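Local coordinates for laccase (Botrytis aclada, PDB 3SQR), which oxidises phenolic compounds with its copper centres while reducing oxygen to water, and probably serves in lignin degradation and detoxification of lignin-derived products, at residues G220-L225 against A529-E534. Sequence-based numbering, arbitrary orientation.
With CU (copper (II) ion), chain D.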
# COMPACT_ATOMS: atom_id res chain seq x y z
N GLY A 220 -16.60 -0.58 -15.99
CA GLY A 220 -15.34 -0.03 -16.54
C GLY A 220 -14.85 1.26 -15.94
O GLY A 220 -13.64 1.62 -16.04
N ALA A 221 -15.75 2.03 -15.36
CA ALA A 221 -15.39 3.38 -14.93
C ALA A 221 -15.45 3.41 -13.39
O ALA A 221 -16.46 3.12 -12.84
CB ALA A 221 -16.37 4.36 -15.49
N PRO A 222 -14.36 3.78 -12.73
CA PRO A 222 -14.44 3.95 -11.28
C PRO A 222 -15.41 5.09 -10.97
O PRO A 222 -15.40 6.10 -11.63
CB PRO A 222 -13.02 4.36 -10.91
CG PRO A 222 -12.17 3.66 -11.90
CD PRO A 222 -12.98 3.98 -13.19
N PRO A 223 -16.29 4.89 -9.99
CA PRO A 223 -17.15 6.02 -9.63
C PRO A 223 -16.41 7.18 -8.95
O PRO A 223 -15.40 6.95 -8.28
CB PRO A 223 -18.13 5.41 -8.63
CG PRO A 223 -17.43 4.27 -8.03
CD PRO A 223 -16.57 3.68 -9.19
N ALA A 224 -16.91 8.39 -9.14
CA ALA A 224 -16.52 9.54 -8.32
C ALA A 224 -17.12 9.28 -6.95
O ALA A 224 -18.33 9.03 -6.81
CB ALA A 224 -17.04 10.85 -8.87
N LEU A 225 -16.25 9.22 -5.94
CA LEU A 225 -16.73 9.00 -4.57
C LEU A 225 -17.06 10.32 -3.95
O LEU A 225 -16.71 11.42 -4.43
CB LEU A 225 -15.67 8.23 -3.75
CG LEU A 225 -15.30 6.88 -4.33
CD1 LEU A 225 -14.32 6.15 -3.45
CD2 LEU A 225 -16.53 6.01 -4.63
N ALA A 529 -7.97 -0.34 -6.26
CA ALA A 529 -8.71 -1.48 -5.81
C ALA A 529 -9.62 -2.01 -6.90
O ALA A 529 -9.72 -3.21 -7.05
CB ALA A 529 -9.52 -1.16 -4.49
N TRP A 530 -10.27 -1.11 -7.64
CA TRP A 530 -11.08 -1.56 -8.77
C TRP A 530 -10.28 -2.38 -9.75
O TRP A 530 -10.80 -3.41 -10.20
CB TRP A 530 -11.75 -0.42 -9.49
CG TRP A 530 -12.44 0.58 -8.62
CD1 TRP A 530 -12.16 1.89 -8.52
CD2 TRP A 530 -13.57 0.34 -7.77
NE1 TRP A 530 -13.04 2.50 -7.68
CE2 TRP A 530 -13.93 1.56 -7.23
CE3 TRP A 530 -14.37 -0.78 -7.52
CZ2 TRP A 530 -15.03 1.71 -6.38
CZ3 TRP A 530 -15.43 -0.65 -6.68
CH2 TRP A 530 -15.74 0.60 -6.12
N HIS A 531 -9.05 -1.94 -10.05
CA HIS A 531 -8.22 -2.61 -11.07
C HIS A 531 -7.74 -3.95 -10.57
O HIS A 531 -7.79 -4.94 -11.29
CB HIS A 531 -7.05 -1.72 -11.47
CG HIS A 531 -7.49 -0.45 -12.15
ND1 HIS A 531 -6.61 0.47 -12.64
CD2 HIS A 531 -8.73 0.05 -12.39
CE1 HIS A 531 -7.28 1.48 -13.18
NE2 HIS A 531 -8.57 1.23 -13.05
N ALA A 532 -7.36 -4.01 -9.30
CA ALA A 532 -7.04 -5.29 -8.69
C ALA A 532 -8.19 -6.25 -8.78
O ALA A 532 -8.04 -7.41 -9.17
CB ALA A 532 -6.58 -5.09 -7.18
N SER A 533 -9.37 -5.78 -8.42
CA SER A 533 -10.58 -6.60 -8.46
C SER A 533 -10.97 -7.05 -9.90
O SER A 533 -11.50 -8.18 -10.09
CB SER A 533 -11.72 -5.85 -7.85
OG SER A 533 -11.66 -6.01 -6.46
N GLU A 534 -10.60 -6.20 -10.86
CA GLU A 534 -10.72 -6.45 -12.31
C GLU A 534 -9.60 -7.28 -12.89
O GLU A 534 -9.48 -7.39 -14.10
CB GLU A 534 -10.88 -5.10 -13.01
CG GLU A 534 -12.23 -4.51 -12.70
CD GLU A 534 -12.34 -3.02 -12.80
OE1 GLU A 534 -11.40 -2.37 -13.29
OE2 GLU A 534 -13.41 -2.48 -12.38
CU CU D . -4.62 0.21 -12.38
O HOH W 1 -11.59 0.25 -14.20
O HOH W 2 -13.70 5.13 -7.12
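Pro222 and Pro223 meet Trp530 where two cupredoxin domains of this multicopper oxidase adjoin, an example of how an interdomain seam can run beside a type 1 copper site. The prolines sit in the loop between helix 210-217 of the second domain and strand 227-230; Trp530 belongs to the short helix 529-533 that follows the copper ligand Cys526 in the third. From CB, which points to the loop, the indole is set beside the backbone N and anti to the carbonyl carbon (chi1 -47°), and its side running from CD1 through NE1 and CE2 to CZ2 reaches the prolines, the five-membered ring against Pro222 and the six-membered ring against Pro223. CD1 meets Pro222 CB at 3.5 Å, with CG of the same proline a little farther off. NE1 also lies near Pro222 CB, but its N-H goes to a water in the plane of the ring, at 2.8 Å from NE1, and that water donates to Pro223 O at 2.7 Å. Farther along, CE2 and CZ2 lie under Pro223 CD, which stands 3.5 Å above the indole plane and is displaced toward the rim. Val210 and Ala217 of helix 210-217 also touch the indole. No direct hydrogen bond joins the two segments; a second water lies within hydrogen-bonding distance of both Gly220 O and Glu534 OE1. His531, which follows Trp530 on the helix, approaches Pro222 CG loosely through NE2 at 4.5 Å, while the other ring nitrogen is committed to the metal. His463 and Cys526 share that copper, to which His531 ND1 binds at 2.0 Å.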